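Local structure of tumour necrosis factor receptor (Ectromelia virus, 3ON9) at residues A[6-11]-A[47-51]; A[15-20]-A[35-40]; A[125-129]-A[140-144]. The protein probably inhibits host immune defence by binding tumour necrosis factor and chemokines outside the cell, the SECRET domain described here being its chemokine-binding part. One frame throughout, in Å; residues are numbered along the deposited sequence.

Interaction 1: residues A[6-11]-A[47-51]; sequences FNSIDV and CTPVF
Pro-49 pushes its ring up against the start of the first strand, between Phe-6 and Ile-9. The CG atom of Pro-49 lies 4.0 Å from the carbonyl carbon of Asn-7, so the far end of the pyrrolidine ring rests on backbone here. The side chains of Phe-6 and Pro-49 cross at about a right angle, with CE1 of the phenyl ring 4.1 Å from CG of the proline. Phe-6 reaches this place because its CG sits between the backbone N and the carbonyl carbon (chi1 64°), which turns the ring to the side where Pro-49 lies.

Ile-9 divides its two branches between the ends of the loop. CG2, anti to the backbone N, reaches the CZ end of the Phe-51 ring, at 3.8 Å. The longer branch leaves beside the backbone N and runs on extended, bringing CD1 to 4.0 Å from CB of Cys-47 and passing CG1 over the CB corner of Pro-49. Phe-51 meets the strand with the far end of its ring: it crosses both Ile-9 and Val-11 at about a right angle, and CE1 lies 4.1 Å from CG2 of Val-11. The side-chain contacts are all apolar: Phe-6, Ile-9 and Val-11 against Pro-49, Cys-47 and Phe-51.

Residues 47-51 carry the chain from strand 38-45 of one sheet of the beta-sandwich to strand 51-59 at the margin of the other. The disulfide from Cys-47 to Cys-81 ties this crossover to the approach to strand 82-89. On the other side, Asn-7 and Ser-8 both face Ala-130 in a classic beta bulge, while strand 62-69 lies between strands 8-16 and 51-59 and lends Phe-67 and Thr-69 to the surroundings of Phe-51.

Interaction 2: residues A[15-20]-A[35-40]; sequences MYPVNK and TSELTI
Glu-37 brings its carboxylate to the backbone and side chain of Asn-19 and is gripped through both oxygens. OE2 accepts a short, nearly straight bond from the backbone N of Asn-19 (2.7 Å, 171° at the hydrogen), and OE1 takes the side-chain ND2 of the same residue at 3.0 Å. Each oxygen uses its syn lone pair, and OE1 lies close to the amide plane of Asn-19 although amide and carboxylate are turned 62° apart. A third, weak bond runs to OE2 from the backbone N of Lys-20, at 3.4 Å. With bonds at both oxygens, rotation of the carboxylate is well restrained. The charged atoms of Lys-20 and Glu-37 are not in contact, NZ remaining 6.1 Å from OE1; the aliphatic part of the lysine packs along Glu-37 as well as Ser-36, its CE lying 3.5 Å from OG of the serine.

Within 35-40, Thr-35 OG1 receives the backbone N of both Glu-37 and Leu-38, while the backbone N of Thr-35 donates to Leu-38 O. Having OG1 between its backbone N and carbonyl carbon (chi1 63°) turns the hydroxyl back into the bend. Lys-20 O is taken by the hydroxyl of Tyr-56.

Deeper down the contact becomes apolar. Met-15 meets Leu-38 and Ile-40 tip to tip, with CE 3.8 Å from CD1 of Ile-40. The side chains of Val-18 and Leu-38 cross at about a right angle, CG1 of the valine 3.9 Å from CD1 of the leucine. Strands 8-16 and 38-45 belong to opposite sheets, so this is the end of a beta-sandwich: apolar tips inside, and at the rim a hairpin turn folded by an ST turn and ST motif.

Interaction 3: residues A[125-129]-A[140-144]; sequences VYIVY and DVVAY
Val-125 to Tyr-129 and Asp-140 to Tyr-144 run antiparallel, their axes 4.7 Å apart at 169°, with paired N-H and C=O bonds at Val-125 with Tyr-144, Ile-127 with Val-142 and Tyr-129 with Asp-140, uniform in length from 2.8 Å between Tyr-144 N and Val-125 O to 3.0 Å between Tyr-129 N and Asp-140 O.

On the face carrying Val-125, Ile-127 and Val-142 stands one tyrosine from each strand. Tyr-144 leaves beside its backbone N (chi1 -52°), so that its ring leans back along its own strand on this face and only the CD2 side turns to the partner; CD2 comes to 3.5 Å from Val-125 O, in the ring plane, and CE2 to 4.2 Å from CD1 of Ile-127. Tyr-129 has the same first torsion and also leans back along its own strand, toward Ile-127, while only its edge at CE2 reaches across, to meet CG2 of Val-142 at 4.1 Å.

The two strands form a beta hairpin at the margin of the five-stranded sheet of the sandwich, with 140-145 outermost in it. The face just described looks inward, onto strands 82-89 and 110-116 of the second sheet. Polar ends are satisfied there: the hydroxyl of Tyr-129 bonds Glu-111, and the carboxylate of Asp-140 bonds His-109 and the backbone N of Leu-106 and Met-107.

The other face is more open. Tyr-126 lays CD1 of its ring 3.8 Å from CB of Ala-143, and Val-128 stands alongside Val-141, both pointing the same way, with CG1 of Val-128 4.2 Å from CG2 of Val-141. Beneath these side chains, at the non-hydrogen-bonded pairs, the CA-H groups of Tyr-126 and Val-128 point at the carbonyls of Val-142 and Asp-140.

Interactions 1 and 3 are buried and stand side by side: Asp-10 O probably accepts a bond from Val-128 N across neighbouring strands 8-16 and 122-130, and the ring of Phe-6 packs edge-to-face on that of Tyr-129. Interaction 2 uses the far end of strand 8-16, its centre about 25 Å from that of interaction 1, and is only partly buried. Their chemistry follows position. Interaction 3 joins strands within one sheet through backbone bonds, interaction 1 fits a crossover loop to a strand by apolar side-chain packing, and interaction 2 bridges the two sheets, pairing an apolar interior with a carboxylate bound at the rim.

Interaction 1: residues A[6-11]-A[47-51]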
loop_
_atom_site.group_PDB
_atom_site.type_symbol
_atom_site.label_atom_id
_atom_site.label_comp_id
_atom_site.label_asym_id
_atom_site.label_seq_id
_atom_site.Cartn_x
_atom_site.Cartn_y
_atom_site.Cartn_z
ATOM N N PHE A 6 10.178 -14.091 2.186
ATOM C CA PHE A 6 8.770 -13.793 1.926
ATOM C C PHE A 6 8.378 -14.148 0.493
ATOM O O PHE A 6 9.198 -14.045 -0.423
ATOM C CB PHE A 6 8.430 -12.333 2.264
ATOM C CG PHE A 6 9.141 -11.303 1.406
ATOM C CD1 PHE A 6 8.610 -10.907 0.186
ATOM C CD2 PHE A 6 10.312 -10.702 1.849
ATOM C CE1 PHE A 6 9.250 -9.944 -0.601
ATOM C CE2 PHE A 6 10.953 -9.746 1.071
ATOM C CZ PHE A 6 10.413 -9.360 -0.152
ATOM N N ASN A 7 7.143 -14.604 0.314
ATOM C CA ASN A 7 6.599 -14.850 -1.019
ATOM C C ASN A 7 5.334 -14.040 -1.264
ATOM O O ASN A 7 4.653 -14.239 -2.261
ATOM C CB ASN A 7 6.329 -16.349 -1.264
ATOM C CG ASN A 7 5.460 -16.979 -0.192
ATOM O OD1 ASN A 7 5.054 -16.321 0.751
ATOM N ND2 ASN A 7 5.170 -18.266 -0.340
ATOM N N SER A 8 5.030 -13.134 -0.337
ATOM C CA SER A 8 3.791 -12.366 -0.400
ATOM C C SER A 8 4.043 -10.934 0.046
ATOM O O SER A 8 4.677 -10.717 1.073
ATOM C CB SER A 8 2.755 -12.991 0.540
ATOM O OG SER A 8 1.586 -12.191 0.624
ATOM N N ILE A 9 3.550 -9.963 -0.723
ATOM C CA ILE A 9 3.587 -8.563 -0.302
ATOM C C ILE A 9 2.179 -8.001 -0.383
ATOM O O ILE A 9 1.486 -8.172 -1.391
ATOM C CB ILE A 9 4.517 -7.669 -1.169
ATOM C CG1 ILE A 9 5.875 -8.327 -1.395
ATOM C CG2 ILE A 9 4.731 -6.314 -0.488
ATOM C CD1 ILE A 9 6.803 -7.514 -2.308
ATOM N N ASP A 10 1.779 -7.329 0.693
ATOM C CA ASP A 10 0.470 -6.725 0.836
ATOM C C ASP A 10 0.726 -5.258 1.138
ATOM O O ASP A 10 1.526 -4.932 2.010
ATOM C CB ASP A 10 -0.273 -7.423 1.990
ATOM C CG ASP A 10 -1.387 -6.579 2.582
ATOM O OD1 ASP A 10 -2.512 -6.637 2.054
ATOM O OD2 ASP A 10 -1.127 -5.883 3.592
ATOM N N VAL A 11 0.099 -4.374 0.369
ATOM C CA VAL A 11 0.186 -2.948 0.617
ATOM C C VAL A 11 -1.231 -2.438 0.825
ATOM O O VAL A 11 -2.098 -2.676 -0.008
ATOM C CB VAL A 11 0.861 -2.212 -0.569
ATOM C CG1 VAL A 11 0.885 -0.709 -0.310
ATOM C CG2 VAL A 11 2.272 -2.738 -0.784
ATOM N N CYS A 47 11.801 -6.574 -6.251
ATOM C CA CYS A 47 10.909 -7.441 -5.478
ATOM C C CYS A 47 10.441 -8.545 -6.414
ATOM O O CYS A 47 9.911 -8.264 -7.477
ATOM C CB CYS A 47 9.684 -6.668 -4.982
ATOM S SG CYS A 47 10.091 -5.193 -4.041
ATOM N N THR A 48 10.634 -9.798 -6.017
ATOM C CA THR A 48 10.327 -10.911 -6.912
ATOM C C THR A 48 8.814 -11.166 -7.030
ATOM O O THR A 48 8.299 -11.315 -8.129
ATOM C CB THR A 48 11.058 -12.216 -6.503
ATOM O OG1 THR A 48 12.396 -11.916 -6.083
ATOM C CG2 THR A 48 11.116 -13.181 -7.694
ATOM N N PRO A 49 8.087 -11.204 -5.898
ATOM C CA PRO A 49 6.646 -11.477 -6.012
ATOM C C PRO A 49 5.962 -10.408 -6.847
ATOM O O PRO A 49 6.190 -9.219 -6.600
ATOM C CB PRO A 49 6.163 -11.386 -4.561
ATOM C CG PRO A 49 7.406 -11.760 -3.751
ATOM C CD PRO A 49 8.527 -11.102 -4.492
ATOM N N VAL A 50 5.149 -10.818 -7.816
ATOM C CA VAL A 50 4.546 -9.862 -8.759
ATOM C C VAL A 50 3.192 -9.346 -8.271
ATOM O O VAL A 50 2.351 -10.101 -7.773
ATOM C CB VAL A 50 4.472 -10.415 -10.209
ATOM C CG1 VAL A 50 5.867 -10.800 -10.695
ATOM C CG2 VAL A 50 3.541 -11.594 -10.296
ATOM N N PHE A 51 2.997 -8.040 -8.391
ATOM C CA PHE A 51 1.726 -7.464 -7.991
ATOM C C PHE A 51 0.663 -7.780 -9.034
ATOM O O PHE A 51 0.868 -7.542 -10.229
ATOM C CB PHE A 51 1.869 -5.964 -7.755
ATOM C CG PHE A 51 2.512 -5.637 -6.440
ATOM C CD1 PHE A 51 1.735 -5.488 -5.297
ATOM C CD2 PHE A 51 3.888 -5.535 -6.330
ATOM C CE1 PHE A 51 2.325 -5.206 -4.067
ATOM C CE2 PHE A 51 4.491 -5.255 -5.109
ATOM C CZ PHE A 51 3.708 -5.100 -3.970
#

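Interaction 2: residues A[15-20]-A[35-40]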
loop_
_atom_site.group_PDB
_atom_site.type_symbol
_atom_site.label_atom_id
_atom_site.label_comp_id
_atom_site.label_asym_id
_atom_site.label_seq_id
_atom_site.Cartn_x
_atom_site.Cartn_y
_atom_site.Cartn_z
ATOM N N MET A 15 -7.693 5.859 4.077
ATOM C CA MET A 15 -7.706 7.308 3.893
ATOM C C MET A 15 -9.016 7.944 4.339
ATOM O O MET A 15 -10.084 7.377 4.135
ATOM C CB MET A 15 -7.476 7.646 2.411
ATOM C CG MET A 15 -6.171 7.090 1.860
ATOM S SD MET A 15 -5.924 7.504 0.121
ATOM C CE MET A 15 -7.121 6.409 -0.649
ATOM N N TYR A 16 -8.924 9.129 4.929
ATOM C CA TYR A 16 -10.106 9.890 5.300
ATOM C C TYR A 16 -9.768 11.373 5.291
ATOM O O TYR A 16 -8.715 11.759 5.770
ATOM C CB TYR A 16 -10.574 9.487 6.704
ATOM C CG TYR A 16 -11.920 10.063 7.063
ATOM C CD1 TYR A 16 -13.083 9.339 6.844
ATOM C CD2 TYR A 16 -12.029 11.340 7.585
ATOM C CE1 TYR A 16 -14.324 9.873 7.144
ATOM C CE2 TYR A 16 -13.266 11.877 7.895
ATOM C CZ TYR A 16 -14.401 11.136 7.674
ATOM O OH TYR A 16 -15.628 11.671 7.982
ATOM N N PRO A 17 -10.651 12.212 4.725
ATOM C CA PRO A 17 -11.886 11.851 4.028
ATOM C C PRO A 17 -11.667 11.761 2.519
ATOM O O PRO A 17 -10.830 12.487 1.969
ATOM C CB PRO A 17 -12.800 13.055 4.288
ATOM C CG PRO A 17 -11.842 14.221 4.523
ATOM C CD PRO A 17 -10.453 13.673 4.770
ATOM N N VAL A 18 -12.418 10.888 1.858
ATOM C CA VAL A 18 -12.436 10.884 0.398
ATOM C C VAL A 18 -13.801 11.342 -0.090
ATOM O O VAL A 18 -14.819 11.145 0.589
ATOM C CB VAL A 18 -12.059 9.514 -0.226
ATOM C CG1 VAL A 18 -10.634 9.130 0.168
ATOM C CG2 VAL A 18 -13.045 8.420 0.167
ATOM N N ASN A 19 -13.810 11.984 -1.254
ATOM C CA ASN A 19 -15.024 12.527 -1.836
ATOM C C ASN A 19 -15.453 11.797 -3.099
ATOM O O ASN A 19 -16.532 12.064 -3.631
ATOM C CB ASN A 19 -14.813 13.993 -2.186
ATOM C CG ASN A 19 -14.470 14.827 -0.982
ATOM O OD1 ASN A 19 -15.294 15.000 -0.084
ATOM N ND2 ASN A 19 -13.248 15.353 -0.951
ATOM N N LYS A 20 -14.600 10.901 -3.585
ATOM C CA LYS A 20 -14.853 10.188 -4.835
ATOM C C LYS A 20 -14.812 8.689 -4.613
ATOM O O LYS A 20 -13.990 8.191 -3.836
ATOM C CB LYS A 20 -13.802 10.551 -5.884
ATOM C CG LYS A 20 -13.613 12.036 -6.134
ATOM C CD LYS A 20 -14.883 12.693 -6.611
ATOM C CE LYS A 20 -14.634 14.163 -6.893
ATOM N NZ LYS A 20 -15.870 14.840 -7.361
ATOM N N THR A 35 -8.267 8.310 -8.242
ATOM C CA THR A 35 -9.547 8.975 -8.431
ATOM C C THR A 35 -9.185 10.328 -9.017
ATOM O O THR A 35 -8.018 10.571 -9.330
ATOM C CB THR A 35 -10.288 9.177 -7.101
ATOM O OG1 THR A 35 -9.523 10.042 -6.246
ATOM C CG2 THR A 35 -10.486 7.845 -6.412
ATOM N N SER A 36 -10.160 11.211 -9.171
ATOM C CA SER A 36 -9.865 12.533 -9.698
ATOM C C SER A 36 -9.257 13.427 -8.624
ATOM O O SER A 36 -8.889 14.562 -8.915
ATOM C CB SER A 36 -11.128 13.191 -10.241
ATOM O OG SER A 36 -12.125 13.275 -9.237
ATOM N N GLU A 37 -9.162 12.936 -7.383
ATOM C CA GLU A 37 -8.626 13.767 -6.290
ATOM C C GLU A 37 -7.380 13.189 -5.607
ATOM O O GLU A 37 -6.663 13.911 -4.910
ATOM C CB GLU A 37 -9.707 14.059 -5.240
ATOM C CG GLU A 37 -10.066 12.836 -4.418
ATOM C CD GLU A 37 -11.132 13.097 -3.369
ATOM O OE1 GLU A 37 -11.529 14.261 -3.155
ATOM O OE2 GLU A 37 -11.578 12.108 -2.764
ATOM N N LEU A 38 -7.123 11.898 -5.805
ATOM C CA LEU A 38 -6.003 11.223 -5.143
ATOM C C LEU A 38 -5.387 10.189 -6.064
ATOM O O LEU A 38 -6.109 9.460 -6.735
ATOM C CB LEU A 38 -6.486 10.509 -3.866
ATOM C CG LEU A 38 -6.635 11.372 -2.614
ATOM C CD1 LEU A 38 -7.634 10.749 -1.636
ATOM C CD2 LEU A 38 -5.293 11.593 -1.954
ATOM N N THR A 39 -4.056 10.110 -6.092
ATOM C CA THR A 39 -3.395 9.043 -6.842
ATOM C C THR A 39 -2.428 8.335 -5.903
ATOM O O THR A 39 -1.661 8.978 -5.186
ATOM C CB THR A 39 -2.609 9.570 -8.050
ATOM O OG1 THR A 39 -3.493 10.291 -8.920
ATOM C CG2 THR A 39 -1.978 8.401 -8.834
ATOM N N ILE A 40 -2.493 7.011 -5.903
ATOM C CA ILE A 40 -1.552 6.202 -5.137
ATOM C C ILE A 40 -0.657 5.474 -6.133
ATOM O O ILE A 40 -1.149 4.727 -6.984
ATOM C CB ILE A 40 -2.265 5.179 -4.251
ATOM C CG1 ILE A 40 -3.296 5.872 -3.350
ATOM C CG2 ILE A 40 -1.236 4.396 -3.423
ATOM C CD1 ILE A 40 -4.244 4.907 -2.652
#

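Interaction 3: residues A[125-129]-A[140-144]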
loop_
_atom_site.group_PDB
_atom_site.type_symbol
_atom_site.label_atom_id
_atom_site.label_comp_id
_atom_site.label_asym_id
_atom_site.label_seq_id
_atom_site.Cartn_x
_atom_site.Cartn_y
_atom_site.Cartn_z
ATOM N N VAL A 125 -0.788 3.581 6.242
ATOM C CA VAL A 125 -0.189 2.693 5.262
ATOM C C VAL A 125 0.385 1.472 5.973
ATOM O O VAL A 125 1.024 1.594 7.020
ATOM C CB VAL A 125 0.923 3.411 4.487
ATOM C CG1 VAL A 125 1.656 2.437 3.575
ATOM C CG2 VAL A 125 0.314 4.541 3.681
ATOM N N TYR A 126 0.127 0.293 5.417
ATOM C CA TYR A 126 0.785 -0.923 5.871
ATOM C C TYR A 126 1.451 -1.609 4.696
ATOM O O TYR A 126 0.819 -1.848 3.671
ATOM C CB TYR A 126 -0.210 -1.886 6.521
ATOM C CG TYR A 126 -1.092 -1.259 7.572
ATOM C CD1 TYR A 126 -0.699 -1.200 8.909
ATOM C CD2 TYR A 126 -2.322 -0.723 7.229
ATOM C CE1 TYR A 126 -1.527 -0.612 9.869
ATOM C CE2 TYR A 126 -3.147 -0.138 8.178
ATOM C CZ TYR A 126 -2.750 -0.089 9.483
ATOM O OH TYR A 126 -3.606 0.495 10.403
ATOM N N ILE A 127 2.730 -1.917 4.855
ATOM C CA ILE A 127 3.444 -2.727 3.873
ATOM C C ILE A 127 3.840 -4.004 4.598
ATOM O O ILE A 127 4.587 -3.963 5.573
ATOM C CB ILE A 127 4.685 -2.005 3.356
ATOM C CG1 ILE A 127 4.263 -0.683 2.711
ATOM C CG2 ILE A 127 5.422 -2.894 2.327
ATOM C CD1 ILE A 127 5.407 0.241 2.378
ATOM N N VAL A 128 3.320 -5.130 4.127
ATOM C CA VAL A 128 3.399 -6.380 4.876
ATOM C C VAL A 128 4.044 -7.459 4.031
ATOM O O VAL A 128 3.543 -7.804 2.955
ATOM C CB VAL A 128 2.000 -6.828 5.319
ATOM C CG1 VAL A 128 2.083 -8.122 6.122
ATOM C CG2 VAL A 128 1.345 -5.728 6.151
ATOM N N TYR A 129 5.169 -7.968 4.510
ATOM C CA TYR A 129 5.872 -9.041 3.838
ATOM C C TYR A 129 5.657 -10.324 4.620
ATOM O O TYR A 129 5.889 -10.368 5.842
ATOM C CB TYR A 129 7.360 -8.736 3.798
ATOM C CG TYR A 129 7.742 -7.389 3.238
ATOM C CD1 TYR A 129 8.162 -7.264 1.923
ATOM C CD2 TYR A 129 7.702 -6.235 4.031
ATOM C CE1 TYR A 129 8.534 -6.046 1.410
ATOM C CE2 TYR A 129 8.078 -5.004 3.517
ATOM C CZ TYR A 129 8.498 -4.921 2.203
ATOM O OH TYR A 129 8.893 -3.718 1.673
ATOM N N ASP A 140 6.508 -9.425 8.547
ATOM C CA ASP A 140 6.995 -8.072 8.828
ATOM C C ASP A 140 5.875 -7.103 8.460
ATOM O O ASP A 140 5.379 -7.113 7.327
ATOM C CB ASP A 140 8.232 -7.735 7.983
ATOM C CG ASP A 140 9.501 -8.343 8.518
ATOM O OD1 ASP A 140 9.554 -8.707 9.715
ATOM O OD2 ASP A 140 10.467 -8.453 7.731
ATOM N N VAL A 141 5.461 -6.290 9.423
ATOM C CA VAL A 141 4.419 -5.297 9.218
ATOM C C VAL A 141 5.015 -3.910 9.370
ATOM O O VAL A 141 5.376 -3.501 10.484
ATOM C CB VAL A 141 3.265 -5.461 10.223
ATOM C CG1 VAL A 141 2.237 -4.347 10.035
ATOM C CG2 VAL A 141 2.616 -6.824 10.070
ATOM N N VAL A 142 5.132 -3.184 8.260
ATOM C CA VAL A 142 5.657 -1.823 8.303
ATOM C C VAL A 142 4.471 -0.861 8.308
ATOM O O VAL A 142 3.732 -0.778 7.319
ATOM C CB VAL A 142 6.576 -1.517 7.104
ATOM C CG1 VAL A 142 7.291 -0.195 7.326
ATOM C CG2 VAL A 142 7.593 -2.643 6.892
ATOM N N ALA A 143 4.263 -0.162 9.421
ATOM C CA ALA A 143 3.052 0.649 9.597
ATOM C C ALA A 143 3.339 2.141 9.671
ATOM O O ALA A 143 4.323 2.562 10.280
ATOM C CB ALA A 143 2.261 0.189 10.835
ATOM N N TYR A 144 2.491 2.933 9.014
ATOM C CA TYR A 144 2.612 4.386 9.024
ATOM C C TYR A 144 1.251 4.994 9.335
ATOM O O TYR A 144 0.227 4.512 8.847
ATOM C CB TYR A 144 3.045 4.914 7.655
ATOM C CG TYR A 144 4.282 4.283 7.049
ATOM C CD1 TYR A 144 5.474 4.980 6.997
ATOM C CD2 TYR A 144 4.238 3.007 6.495
ATOM C CE1 TYR A 144 6.610 4.416 6.433
ATOM C CE2 TYR A 144 5.363 2.437 5.921
ATOM C CZ TYR A 144 6.544 3.154 5.891
ATOM O OH TYR A 144 7.675 2.610 5.329
#